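Local coordinates for 373aa long hypothetical citrate synthase (PDB 1VGP), which probably belongs to the citrate synthase family, a largely helical protein modelled as an assembly of two subunits, at residues K13-T18 with V340-E345; E71-D76 with P143-S148; I118-K123 with D198-I203; V192-S197 with K351-K356. All coordinates share one frame; numbering follows the deposited sequence.

Interaction 1. Residues K13-T18 with V340-E345; sequences KETEIT and VAHIME
Glu-345, near the end of helix 327-346, reaches across to Lys-13, Thr-15 and Glu-16 at the point where the N-terminal strand of this citrate synthase fold passes a long helix. Its side chain is drawn out straight, CG anti to the backbone N (chi1 -179°), and that carries the carboxylate over to strand 11-15. OE1 takes two donors. Lys-13 NZ comes in on its anti lone pair, 2.7 Å from Glu-345 OE1, making a salt bridge, and Thr-15 OG1 gives its hydrogen bond to the syn lone pair of the same oxygen. Glu-345 OE2 accepts the backbone N of Glu-16 at 2.8 Å, on the syn side and 21° out of the carboxylate plane. Three donors hold the two oxygens, which should fix the rotation of the carboxylate. Lys-13 bends at chi3, which brings NZ to the edge of the His-342 ring and a weak hydrogen bond to ND1. The other nitrogen of that ring, NE2, is bonded to Asp-179, which also holds Thr-18 OG1. Thr-15 OG1 accepts from Ile-17 N, an ST turn at the end of the strand; Lys-13 to Thr-15 pair in parallel with a strand of the second subunit. The turn presents Ile-17 to the helix: its CD1 sits over one face of the His-342 ring as a CH-pi contact, 3.6 Å from the centroid and 14° off the normal.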
loop_
_atom_site.group_PDB
_atom_site.type_symbol
_atom_site.label_atom_id
_atom_site.label_comp_id
_atom_site.label_asym_id
_atom_site.label_seq_id
_atom_site.Cartn_x
_atom_site.Cartn_y
_atom_site.Cartn_z
ATOM N N LYS A 13 -1.562 -9.745 15.527
ATOM C CA LYS A 13 -0.252 -9.882 16.133
ATOM C C LYS A 13 -0.295 -9.664 17.634
ATOM O O LYS A 13 -1.232 -9.065 18.153
ATOM C CB LYS A 13 0.736 -8.896 15.503
ATOM C CG LYS A 13 0.478 -7.435 15.828
ATOM C CD LYS A 13 1.487 -6.560 15.103
ATOM C CE LYS A 13 2.302 -5.748 16.076
ATOM N NZ LYS A 13 3.649 -5.450 15.529
ATOM N N GLU A 14 0.725 -10.163 18.328
ATOM C CA GLU A 14 1.027 -9.697 19.668
ATOM C C GLU A 14 1.918 -8.471 19.544
ATOM O O GLU A 14 2.614 -8.305 18.546
ATOM C CB GLU A 14 1.756 -10.775 20.469
ATOM C CG GLU A 14 0.937 -12.021 20.704
ATOM C CD GLU A 14 1.685 -13.056 21.507
ATOM O OE1 GLU A 14 2.860 -13.343 21.170
ATOM O OE2 GLU A 14 1.098 -13.581 22.477
ATOM N N THR A 15 1.906 -7.622 20.563
ATOM C CA THR A 15 2.690 -6.408 20.512
ATOM C C THR A 15 3.176 -5.977 21.890
ATOM O O THR A 15 2.575 -6.319 22.908
ATOM C CB THR A 15 1.884 -5.274 19.888
ATOM O OG1 THR A 15 2.751 -4.164 19.625
ATOM C CG2 THR A 15 0.763 -4.849 20.825
ATOM N N GLU A 16 4.268 -5.220 21.912
ATOM C CA GLU A 16 4.779 -4.670 23.158
ATOM C C GLU A 16 4.855 -3.158 23.068
ATOM O O GLU A 16 5.251 -2.492 24.020
ATOM C CB GLU A 16 6.160 -5.238 23.448
ATOM C CG GLU A 16 6.207 -6.750 23.432
ATOM C CD GLU A 16 7.262 -7.294 24.364
ATOM O OE1 GLU A 16 7.073 -7.183 25.594
ATOM O OE2 GLU A 16 8.278 -7.824 23.866
ATOM N N ILE A 17 4.459 -2.622 21.917
ATOM C CA ILE A 17 4.682 -1.217 21.601
ATOM C C ILE A 17 3.704 -0.257 22.287
ATOM O O ILE A 17 4.125 0.607 23.057
ATOM C CB ILE A 17 4.623 -0.997 20.090
ATOM C CG1 ILE A 17 5.701 -1.842 19.416
ATOM C CG2 ILE A 17 4.798 0.486 19.770
ATOM C CD1 ILE A 17 5.443 -2.111 17.960
ATOM N N THR A 18 2.414 -0.393 22.002
ATOM C CA THR A 18 1.432 0.558 22.517
ATOM C C THR A 18 0.282 -0.183 23.188
ATOM O O THR A 18 -0.197 -1.189 22.660
ATOM C CB THR A 18 0.871 1.453 21.377
ATOM O OG1 THR A 18 1.937 2.228 20.817
ATOM C CG2 THR A 18 -0.202 2.400 21.899
ATOM N N VAL A 340 7.008 1.994 11.399
ATOM C CA VAL A 340 8.322 1.373 11.309
ATOM C C VAL A 340 8.492 0.406 12.469
ATOM O O VAL A 340 8.963 -0.711 12.290
ATOM C CB VAL A 340 9.433 2.435 11.350
ATOM C CG1 VAL A 340 10.803 1.777 11.406
ATOM C CG2 VAL A 340 9.319 3.325 10.127
ATOM N N ALA A 341 8.082 0.846 13.655
ATOM C CA ALA A 341 8.190 0.044 14.873
ATOM C C ALA A 341 7.460 -1.282 14.728
ATOM O O ALA A 341 8.013 -2.341 15.024
ATOM C CB ALA A 341 7.627 0.819 16.072
ATOM N N HIS A 342 6.208 -1.216 14.289
ATOM C CA HIS A 342 5.379 -2.409 14.178
ATOM C C HIS A 342 5.956 -3.396 13.179
ATOM O O HIS A 342 5.966 -4.605 13.437
ATOM C CB HIS A 342 3.948 -2.025 13.778
ATOM C CG HIS A 342 3.108 -1.611 14.940
ATOM N ND1 HIS A 342 2.589 -2.519 15.836
ATOM C CD2 HIS A 342 2.774 -0.386 15.406
ATOM C CE1 HIS A 342 1.975 -1.869 16.807
ATOM N NE2 HIS A 342 2.071 -0.574 16.572
ATOM N N ILE A 343 6.442 -2.873 12.051
ATOM C CA ILE A 343 7.094 -3.684 11.029
ATOM C C ILE A 343 8.327 -4.378 11.616
ATOM O O ILE A 343 8.526 -5.584 11.429
ATOM C CB ILE A 343 7.502 -2.800 9.828
ATOM C CG1 ILE A 343 6.248 -2.326 9.092
ATOM C CG2 ILE A 343 8.433 -3.560 8.900
ATOM C CD1 ILE A 343 6.499 -1.255 8.043
ATOM N N MET A 344 9.144 -3.608 12.332
ATOM C CA MET A 344 10.300 -4.167 13.022
ATOM C C MET A 344 9.855 -5.302 13.938
ATOM O O MET A 344 10.442 -6.384 13.935
ATOM C CB MET A 344 11.008 -3.086 13.837
ATOM C CG MET A 344 12.178 -2.429 13.123
ATOM S SD MET A 344 12.683 -0.848 13.866
ATOM C CE MET A 344 13.676 -1.389 15.218
ATOM N N GLU A 345 8.807 -5.052 14.713
ATOM C CA GLU A 345 8.310 -6.023 15.672
ATOM C C GLU A 345 7.683 -7.235 14.979
ATOM O O GLU A 345 7.868 -8.366 15.416
ATOM C CB GLU A 345 7.272 -5.367 16.582
ATOM C CG GLU A 345 6.712 -6.287 17.640
ATOM C CD GLU A 345 5.690 -5.604 18.517
ATOM O OE1 GLU A 345 4.608 -5.245 17.994
ATOM O OE2 GLU A 345 5.967 -5.421 19.730
#

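Interaction 2. Residues E71-D76 with P143-S148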
loop_
_atom_site.group_PDB
_atom_site.type_symbol
_atom_site.label_atom_id
_atom_site.label_comp_id
_atom_site.label_asym_id
_atom_site.label_seq_id
_atom_site.Cartn_x
_atom_site.Cartn_y
_atom_site.Cartn_z
ATOM N N GLU A 71 20.012 12.780 8.007
ATOM C CA GLU A 71 19.340 12.291 6.804
ATOM C C GLU A 71 18.041 13.021 6.478
ATOM O O GLU A 71 17.131 12.432 5.905
ATOM C CB GLU A 71 19.043 10.797 6.944
ATOM C CG GLU A 71 20.249 9.894 6.768
ATOM C CD GLU A 71 20.705 9.805 5.323
ATOM O OE1 GLU A 71 19.848 9.605 4.439
ATOM O OE2 GLU A 71 21.925 9.935 5.075
ATOM N N ARG A 72 17.955 14.296 6.837
ATOM C CA ARG A 72 16.727 15.059 6.631
ATOM C C ARG A 72 16.621 15.536 5.195
ATOM O O ARG A 72 15.542 15.911 4.733
ATOM C CB ARG A 72 16.676 16.277 7.560
ATOM C CG ARG A 72 16.689 15.936 9.028
ATOM C CD ARG A 72 16.615 17.185 9.869
ATOM N NE ARG A 72 16.251 16.860 11.241
ATOM C CZ ARG A 72 16.491 17.646 12.281
ATOM N NH1 ARG A 72 17.093 18.813 12.106
ATOM N NH2 ARG A 72 16.127 17.259 13.497
ATOM N N TYR A 73 17.748 15.528 4.494
ATOM C CA TYR A 73 17.817 16.117 3.171
ATOM C C TYR A 73 17.186 15.186 2.140
ATOM O O TYR A 73 17.426 13.976 2.154
ATOM C CB TYR A 73 19.278 16.404 2.819
ATOM C CG TYR A 73 20.026 17.123 3.925
ATOM C CD1 TYR A 73 19.883 18.503 4.113
ATOM C CD2 TYR A 73 20.853 16.421 4.809
ATOM C CE1 TYR A 73 20.545 19.170 5.155
ATOM C CE2 TYR A 73 21.522 17.079 5.856
ATOM C CZ TYR A 73 21.360 18.452 6.021
ATOM O OH TYR A 73 22.014 19.105 7.047
ATOM N N LEU A 74 16.370 15.754 1.256
ATOM C CA LEU A 74 15.791 15.021 0.136
ATOM C C LEU A 74 16.715 15.063 -1.081
ATOM O O LEU A 74 17.359 16.084 -1.346
ATOM C CB LEU A 74 14.449 15.643 -0.243
ATOM C CG LEU A 74 13.501 16.002 0.898
ATOM C CD1 LEU A 74 12.384 16.909 0.371
ATOM C CD2 LEU A 74 12.925 14.735 1.503
ATOM N N PRO A 75 16.796 13.956 -1.844
ATOM C CA PRO A 75 17.589 13.995 -3.082
ATOM C C PRO A 75 16.972 14.915 -4.128
ATOM O O PRO A 75 15.785 15.243 -4.062
ATOM C CB PRO A 75 17.614 12.540 -3.542
ATOM C CG PRO A 75 16.422 11.930 -2.923
ATOM C CD PRO A 75 16.249 12.610 -1.592
ATOM N N ASP A 76 17.782 15.331 -5.094
ATOM C CA ASP A 76 17.369 16.371 -6.033
ATOM C C ASP A 76 16.161 15.958 -6.864
ATOM O O ASP A 76 15.308 16.791 -7.194
ATOM C CB ASP A 76 18.523 16.730 -6.964
ATOM C CG ASP A 76 19.821 16.921 -6.224
ATOM O OD1 ASP A 76 20.422 15.897 -5.830
ATOM O OD2 ASP A 76 20.232 18.088 -6.028
ATOM N N PRO A 143 16.518 21.926 5.579
ATOM C CA PRO A 143 16.596 21.564 6.989
ATOM C C PRO A 143 17.900 22.033 7.606
ATOM O O PRO A 143 18.953 21.974 6.975
ATOM C CB PRO A 143 16.470 20.045 6.975
ATOM C CG PRO A 143 16.984 19.652 5.644
ATOM C CD PRO A 143 16.522 20.736 4.714
ATOM N N ASP A 144 17.802 22.495 8.851
ATOM C CA ASP A 144 18.918 23.019 9.638
ATOM C C ASP A 144 19.388 21.882 10.544
ATOM O O ASP A 144 18.694 21.512 11.484
ATOM C CB ASP A 144 18.390 24.175 10.469
ATOM C CG ASP A 144 19.482 24.979 11.149
ATOM O OD1 ASP A 144 20.450 24.374 11.672
ATOM O OD2 ASP A 144 19.343 26.227 11.161
ATOM N N PRO A 145 20.579 21.316 10.284
ATOM C CA PRO A 145 20.955 20.139 11.076
ATOM C C PRO A 145 21.127 20.469 12.554
ATOM O O PRO A 145 20.981 19.606 13.420
ATOM C CB PRO A 145 22.258 19.687 10.434
ATOM C CG PRO A 145 22.865 20.966 9.970
ATOM C CD PRO A 145 21.700 21.779 9.443
ATOM N N LYS A 146 21.431 21.729 12.834
ATOM C CA LYS A 146 21.628 22.192 14.201
ATOM C C LYS A 146 20.375 22.041 15.069
ATOM O O LYS A 146 20.479 21.866 16.278
ATOM C CB LYS A 146 22.070 23.662 14.195
ATOM C CG LYS A 146 23.552 23.882 13.907
ATOM C CD LYS A 146 23.799 24.220 12.436
ATOM C CE LYS A 146 25.296 24.301 12.119
ATOM N NZ LYS A 146 26.060 23.130 12.643
ATOM N N LEU A 147 19.194 22.115 14.458
ATOM C CA LEU A 147 17.945 22.110 15.217
ATOM C C LEU A 147 17.437 20.705 15.551
ATOM O O LEU A 147 17.827 19.723 14.925
ATOM C CB LEU A 147 16.869 22.865 14.445
ATOM C CG LEU A 147 17.292 24.233 13.910
ATOM C CD1 LEU A 147 16.097 24.912 13.267
ATOM C CD2 LEU A 147 17.858 25.077 15.050
ATOM N N SER A 148 16.562 20.621 16.548
ATOM C CA SER A 148 15.929 19.355 16.917
ATOM C C SER A 148 14.708 19.130 16.030
ATOM O O SER A 148 14.233 20.057 15.374
ATOM C CB SER A 148 15.500 19.391 18.379
ATOM O OG SER A 148 14.519 20.400 18.586
#
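Pro-143 opens the contact by packing its ring against both Arg-72 and Tyr-73. Its CB meets Arg-72 CB at 3.8 Å, the two side chains running past each other in opposite directions, while Pro-143 CG lies 3.5 Å from Tyr-73 CD1. Asn-152 and Met-156 of helix 149-158 also touch the proline. Asp-144 has its CB directed away from the other segment, but its carbonyl O lies 3.2 Å from Arg-72 NH1, close to the plane of the guanidinium. That same oxygen accepts Leu-147 N and so closes a type I beta turn from Asp-144 to Leu-147. Within the turn, Pro-145 meets the tip of the tyrosine, with its CB 3.4 Å from Tyr-73 OH. Leu-147 then offers its carbonyl to the arginine: Arg-72 NH1 donates to Leu-147 O at 3.1 Å with an N-H...O angle of 152°, and NH2 adds a weak, longer bond to the same atom. Arg-72 gets there because its chain is extended from CG to NE. The oxygen lies near the guanidinium plane, whereas NH1 stands above the carbonyl plane, 48° out of it. Ser-148, at the N-cap position of helix 149-158, brings its backbone C beside Arg-72 NH2. The whole is a loop-to-loop joint of a helical fold, in which an arginine just after helix 58-70 binds a backbone carbonyl of the beta turn leading into helix 149-158.

Interaction 3. Residues I118-K123 with D198-I203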
loop_
_atom_site.group_PDB
_atom_site.type_symbol
_atom_site.label_atom_id
_atom_site.label_comp_id
_atom_site.label_asym_id
_atom_site.label_seq_id
_atom_site.Cartn_x
_atom_site.Cartn_y
_atom_site.Cartn_z
ATOM N N ILE A 118 14.924 5.219 10.374
ATOM C CA ILE A 118 15.300 6.541 10.863
ATOM C C ILE A 118 15.259 7.560 9.735
ATOM O O ILE A 118 14.602 8.600 9.835
ATOM C CB ILE A 118 16.730 6.580 11.417
ATOM C CG1 ILE A 118 16.973 5.416 12.382
ATOM C CG2 ILE A 118 16.977 7.920 12.079
ATOM C CD1 ILE A 118 16.075 5.403 13.570
ATOM N N LYS A 119 15.976 7.258 8.656
ATOM C CA LYS A 119 16.145 8.208 7.563
ATOM C C LYS A 119 14.800 8.571 6.925
ATOM O O LYS A 119 14.520 9.743 6.667
ATOM C CB LYS A 119 17.116 7.637 6.515
ATOM C CG LYS A 119 16.644 6.357 5.820
ATOM C CD LYS A 119 16.713 6.466 4.287
ATOM C CE LYS A 119 15.657 7.439 3.729
ATOM N NZ LYS A 119 15.764 7.653 2.243
ATOM N N LEU A 120 13.964 7.569 6.684
ATOM C CA LEU A 120 12.614 7.817 6.196
ATOM C C LEU A 120 11.866 8.782 7.110
ATOM O O LEU A 120 11.291 9.771 6.647
ATOM C CB LEU A 120 11.832 6.504 6.108
ATOM C CG LEU A 120 11.207 6.171 4.757
ATOM C CD1 LEU A 120 10.206 5.039 4.948
ATOM C CD2 LEU A 120 10.535 7.401 4.153
ATOM N N ILE A 121 11.882 8.476 8.408
ATOM C CA ILE A 121 11.140 9.235 9.412
ATOM C C ILE A 121 11.576 10.703 9.394
ATOM O O ILE A 121 10.760 11.617 9.504
ATOM C CB ILE A 121 11.388 8.636 10.827
ATOM C CG1 ILE A 121 10.747 7.253 10.913
ATOM C CG2 ILE A 121 10.828 9.549 11.900
ATOM C CD1 ILE A 121 11.141 6.467 12.126
ATOM N N SER A 122 12.875 10.905 9.241
ATOM C CA SER A 122 13.457 12.228 9.293
ATOM C C SER A 122 13.121 13.090 8.074
ATOM O O SER A 122 13.161 14.323 8.148
ATOM C CB SER A 122 14.967 12.118 9.436
ATOM O OG SER A 122 15.596 12.683 8.306
ATOM N N LYS A 123 12.787 12.450 6.958
ATOM C CA LYS A 123 12.506 13.184 5.728
ATOM C C LYS A 123 11.046 13.593 5.568
ATOM O O LYS A 123 10.740 14.481 4.771
ATOM C CB LYS A 123 12.922 12.359 4.509
ATOM C CG LYS A 123 14.427 12.311 4.275
ATOM C CD LYS A 123 14.797 11.151 3.382
ATOM C CE LYS A 123 16.266 11.190 3.026
ATOM N NZ LYS A 123 17.072 10.432 4.008
ATOM N N ASP A 198 10.217 -3.911 0.380
ATOM C CA ASP A 198 11.079 -2.909 1.004
ATOM C C ASP A 198 10.297 -1.962 1.901
ATOM O O ASP A 198 9.088 -1.769 1.736
ATOM C CB ASP A 198 11.776 -2.091 -0.065
ATOM C CG ASP A 198 10.803 -1.258 -0.866
ATOM O OD1 ASP A 198 10.090 -1.839 -1.723
ATOM O OD2 ASP A 198 10.744 -0.033 -0.627
ATOM N N LEU A 199 11.009 -1.342 2.830
ATOM C CA LEU A 199 10.399 -0.432 3.785
ATOM C C LEU A 199 9.581 0.654 3.104
ATOM O O LEU A 199 8.492 0.982 3.560
ATOM C CB LEU A 199 11.472 0.210 4.663
ATOM C CG LEU A 199 10.929 0.935 5.895
ATOM C CD1 LEU A 199 10.070 -0.011 6.707
ATOM C CD2 LEU A 199 12.090 1.459 6.732
ATOM N N TYR A 200 10.104 1.209 2.019
ATOM C CA TYR A 200 9.421 2.311 1.348
ATOM C C TYR A 200 8.061 1.842 0.863
ATOM O O TYR A 200 7.062 2.562 0.982
ATOM C CB TYR A 200 10.254 2.823 0.168
ATOM C CG TYR A 200 11.605 3.334 0.593
ATOM C CD1 TYR A 200 12.700 2.469 0.700
ATOM C CD2 TYR A 200 11.775 4.668 0.972
ATOM C CE1 TYR A 200 13.931 2.922 1.183
ATOM C CE2 TYR A 200 13.003 5.130 1.460
ATOM C CZ TYR A 200 14.073 4.252 1.563
ATOM O OH TYR A 200 15.271 4.704 2.066
ATOM N N SER A 201 8.023 0.629 0.321
ATOM C CA SER A 201 6.776 0.051 -0.133
ATOM C C SER A 201 5.764 0.031 1.017
ATOM O O SER A 201 4.624 0.475 0.869
ATOM C CB SER A 201 7.027 -1.368 -0.650
ATOM O OG SER A 201 7.752 -1.361 -1.867
ATOM N N SER A 202 6.192 -0.483 2.163
ATOM C CA SER A 202 5.312 -0.663 3.301
ATOM C C SER A 202 4.720 0.664 3.745
ATOM O O SER A 202 3.519 0.767 4.024
ATOM C CB SER A 202 6.083 -1.276 4.464
ATOM O OG SER A 202 6.600 -2.550 4.113
ATOM N N ILE A 203 5.581 1.678 3.818
ATOM C CA ILE A 203 5.190 3.017 4.238
ATOM C C ILE A 203 4.271 3.700 3.231
ATOM O O ILE A 203 3.376 4.461 3.619
ATOM C CB ILE A 203 6.435 3.899 4.464
ATOM C CG1 ILE A 203 7.357 3.239 5.504
ATOM C CG2 ILE A 203 6.015 5.294 4.914
ATOM C CD1 ILE A 203 6.645 2.783 6.765
#
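Leu-120 forms the apolar centre, set among Leu-199, Tyr-200 and Ile-203. Its CD1 packs on Ile-203 CG1, the two side chains lying alongside and pointing opposite ways, and Leu-120 CD1 also lies 4.3 Å from Leu-199 CG. On the tyrosine side, Leu-120 CG approaches Tyr-200 CE2 at 3.9 Å, oblique to the ring. The two helix segments are spaced widely, with axes 11.5 Å apart at 44°, so that these side chains span the gap between them. Further out comes the polar edge. Lys-119 sets off with CG between the backbone N and the carbonyl carbon (chi1 63°), then turns at chi2 and chi3, and these bends bring its amine round to the tyrosine. Lys-119 NZ donates to Tyr-200 OH at 3.0 Å, arriving at the ring edge and near its plane, while the two side chains cross at about a right angle. Tyr-200 OH is also hydrogen-bonded to Asp-106, its strongest polar partner. At the start of helix 199-210 Asp-198 is the N-cap: its OD2 accepts Ser-201 N at 3.0 Å, from above the carboxylate plane, and its OD1 forms a salt bridge with Lys-211 of the second subunit. This is helix-to-helix packing, between helices 113-135 and 199-210, in a mainly helical fold. Helix 91-105 adds Val-99 against Leu-120 and Leu-102 against Tyr-200, and helix 327-346 lays Ile-343 on Leu-199 and Val-336 on Ile-203.

Interaction 4. Residues V192-S197 with K351-K356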
loop_
_atom_site.group_PDB
_atom_site.type_symbol
_atom_site.label_atom_id
_atom_site.label_comp_id
_atom_site.label_asym_id
_atom_site.label_seq_id
_atom_site.Cartn_x
_atom_site.Cartn_y
_atom_site.Cartn_z
ATOM N N VAL A 192 2.090 -5.410 3.592
ATOM C CA VAL A 192 3.175 -5.270 2.637
ATOM C C VAL A 192 4.489 -5.762 3.263
ATOM O O VAL A 192 5.245 -6.512 2.638
ATOM C CB VAL A 192 3.305 -3.807 2.178
ATOM C CG1 VAL A 192 4.575 -3.615 1.368
ATOM C CG2 VAL A 192 2.084 -3.432 1.341
ATOM N N ALA A 193 4.749 -5.356 4.500
ATOM C CA ALA A 193 5.992 -5.727 5.147
ATOM C C ALA A 193 6.123 -7.243 5.281
ATOM O O ALA A 193 7.228 -7.783 5.228
ATOM C CB ALA A 193 6.102 -5.063 6.526
ATOM N N SER A 194 5.001 -7.936 5.442
ATOM C CA SER A 194 5.050 -9.360 5.752
ATOM C C SER A 194 5.424 -10.179 4.529
ATOM O O SER A 194 5.622 -11.389 4.622
ATOM C CB SER A 194 3.706 -9.847 6.292
ATOM O OG SER A 194 2.771 -9.979 5.241
ATOM N N THR A 195 5.518 -9.521 3.378
ATOM C CA THR A 195 6.030 -10.175 2.173
ATOM C C THR A 195 7.502 -9.826 1.997
ATOM O O THR A 195 8.136 -10.236 1.025
ATOM C CB THR A 195 5.272 -9.723 0.915
ATOM O OG1 THR A 195 5.693 -8.404 0.560
ATOM C CG2 THR A 195 3.783 -9.720 1.167
ATOM N N PHE A 196 8.028 -9.061 2.951
ATOM C CA PHE A 196 9.416 -8.618 2.943
ATOM C C PHE A 196 9.746 -7.719 1.771
ATOM O O PHE A 196 10.913 -7.561 1.414
ATOM C CB PHE A 196 10.380 -9.811 2.967
ATOM C CG PHE A 196 10.613 -10.359 4.343
ATOM C CD1 PHE A 196 11.467 -11.435 4.547
ATOM C CD2 PHE A 196 9.957 -9.807 5.447
ATOM C CE1 PHE A 196 11.669 -11.958 5.830
ATOM C CE2 PHE A 196 10.149 -10.321 6.742
ATOM C CZ PHE A 196 11.006 -11.399 6.931
ATOM N N SER A 197 8.715 -7.118 1.185
ATOM C CA SER A 197 8.907 -5.956 0.327
ATOM C C SER A 197 9.689 -4.896 1.096
ATOM O O SER A 197 9.822 -4.971 2.323
ATOM C CB SER A 197 7.557 -5.396 -0.106
ATOM O OG SER A 197 7.706 -4.515 -1.197
ATOM N N LYS A 351 5.249 -13.730 9.464
ATOM C CA LYS A 351 4.311 -14.565 8.764
ATOM C C LYS A 351 3.633 -13.719 7.681
ATOM O O LYS A 351 2.979 -12.717 7.980
ATOM C CB LYS A 351 3.262 -15.114 9.730
ATOM C CG LYS A 351 3.800 -16.163 10.686
ATOM C CD LYS A 351 2.870 -17.366 10.759
ATOM C CE LYS A 351 3.647 -18.676 10.886
ATOM N NZ LYS A 351 2.882 -19.851 10.349
ATOM N N ILE A 352 3.818 -14.112 6.427
ATOM C CA ILE A 352 3.176 -13.434 5.317
ATOM C C ILE A 352 1.665 -13.467 5.539
ATOM O O ILE A 352 1.101 -14.503 5.880
ATOM C CB ILE A 352 3.554 -14.114 3.971
ATOM C CG1 ILE A 352 2.687 -13.573 2.841
ATOM C CG2 ILE A 352 3.400 -15.621 4.077
ATOM C CD1 ILE A 352 3.472 -13.234 1.605
ATOM N N ILE A 353 1.008 -12.327 5.379
ATOM C CA ILE A 353 -0.405 -12.249 5.691
ATOM C C ILE A 353 -1.195 -12.563 4.438
ATOM O O ILE A 353 -1.338 -11.719 3.560
ATOM C CB ILE A 353 -0.796 -10.840 6.202
ATOM C CG1 ILE A 353 -0.115 -10.560 7.533
ATOM C CG2 ILE A 353 -2.300 -10.759 6.374
ATOM C CD1 ILE A 353 0.068 -9.078 7.835
ATOM N N ARG A 354 -1.701 -13.785 4.347
ATOM C CA ARG A 354 -2.572 -14.129 3.230
ATOM C C ARG A 354 -3.862 -14.778 3.714
ATOM O O ARG A 354 -3.923 -15.983 3.959
ATOM C CB ARG A 354 -1.846 -15.046 2.232
ATOM C CG ARG A 354 -0.979 -16.140 2.825
ATOM C CD ARG A 354 -0.158 -16.779 1.723
ATOM N NE ARG A 354 0.897 -17.653 2.235
ATOM C CZ ARG A 354 2.034 -17.904 1.592
ATOM N NH1 ARG A 354 2.242 -17.388 0.385
ATOM N NH2 ARG A 354 2.965 -18.659 2.162
ATOM N N PRO A 355 -4.915 -13.969 3.866
ATOM C CA PRO A 355 -6.223 -14.473 4.285
ATOM C C PRO A 355 -6.866 -15.326 3.199
ATOM O O PRO A 355 -6.322 -15.463 2.105
ATOM C CB PRO A 355 -7.014 -13.205 4.564
ATOM C CG PRO A 355 -6.390 -12.187 3.663
ATOM C CD PRO A 355 -4.927 -12.508 3.670
ATOM N N LYS A 356 -8.023 -15.898 3.506
ATOM C CA LYS A 356 -8.808 -16.631 2.519
ATOM C C LYS A 356 -10.038 -15.837 2.138
ATOM O O LYS A 356 -10.461 -14.931 2.857
ATOM C CB LYS A 356 -9.274 -17.979 3.073
ATOM C CG LYS A 356 -8.228 -18.808 3.784
ATOM C CD LYS A 356 -8.898 -19.985 4.488
ATOM C CE LYS A 356 -9.335 -21.052 3.494
ATOM N NZ LYS A 356 -8.148 -21.709 2.874
#
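Ser-194 and Ile-352 carry this contact, with Thr-195 beside them, where the Schellman motif that finishes helix 184-193 meets the loop after helix 327-346. Ser-194 OG lies between its own backbone N and carbonyl carbon (chi1 76°), a rotamer from which it both bonds Val-191 O, back in the helix, and accepts Ile-353 N across the contact at 2.9 Å, with an N-H...O angle of 153°. Ser-194 CB rests 3.4 Å from Lys-351 O, which is itself bonded to Tyr-346 OH. The backbone O of Ser-194 faces the loop as well: it takes Asn-350 ND2, and Ile-352 CA approaches it at 3.3 Å in a CA-H...O contact. Positive phi at Phe-196 turns the chain out of the helix, and a type I beta turn runs from Ala-193 to Phe-196. Thr-195 OG1 bonds Val-192 O in its own segment, the carbonyl that also accepts Thr-195 N, and, weakly, Ala-209 O of the second subunit. Past Pro-355, which packs on Val-12 of the second subunit, the loop becomes strand 356-359. The threonine methyl meets the loop, Thr-195 CG2 lying 3.6 Å from Ile-352 CD1.

How the interactions relate
Helix 327-346 joins three of the four contacts: Ile-343, of interaction 1, packs on Leu-199, Ser-202 and Ile-203 of interaction 3 and on Ala-193 of interaction 4. Interactions 3 and 4 also use helices that follow each other in the chain, 199-210 and 184-193. Interaction 2 is the partly buried one, tied to interaction 3 by the salt bridge Glu-71 to Lys-123; interactions 2 and 4 lie farthest from the centre of the chain. Chemistry follows place: charge and a ring face in buried interaction 1, apolar packing with a lysine-tyrosine hydrogen bond at its edge in interaction 3, and backbone groups meeting side chains in the loop contacts of interactions 2 and 4. Interactions 1, 3 and 4 touch the second subunit.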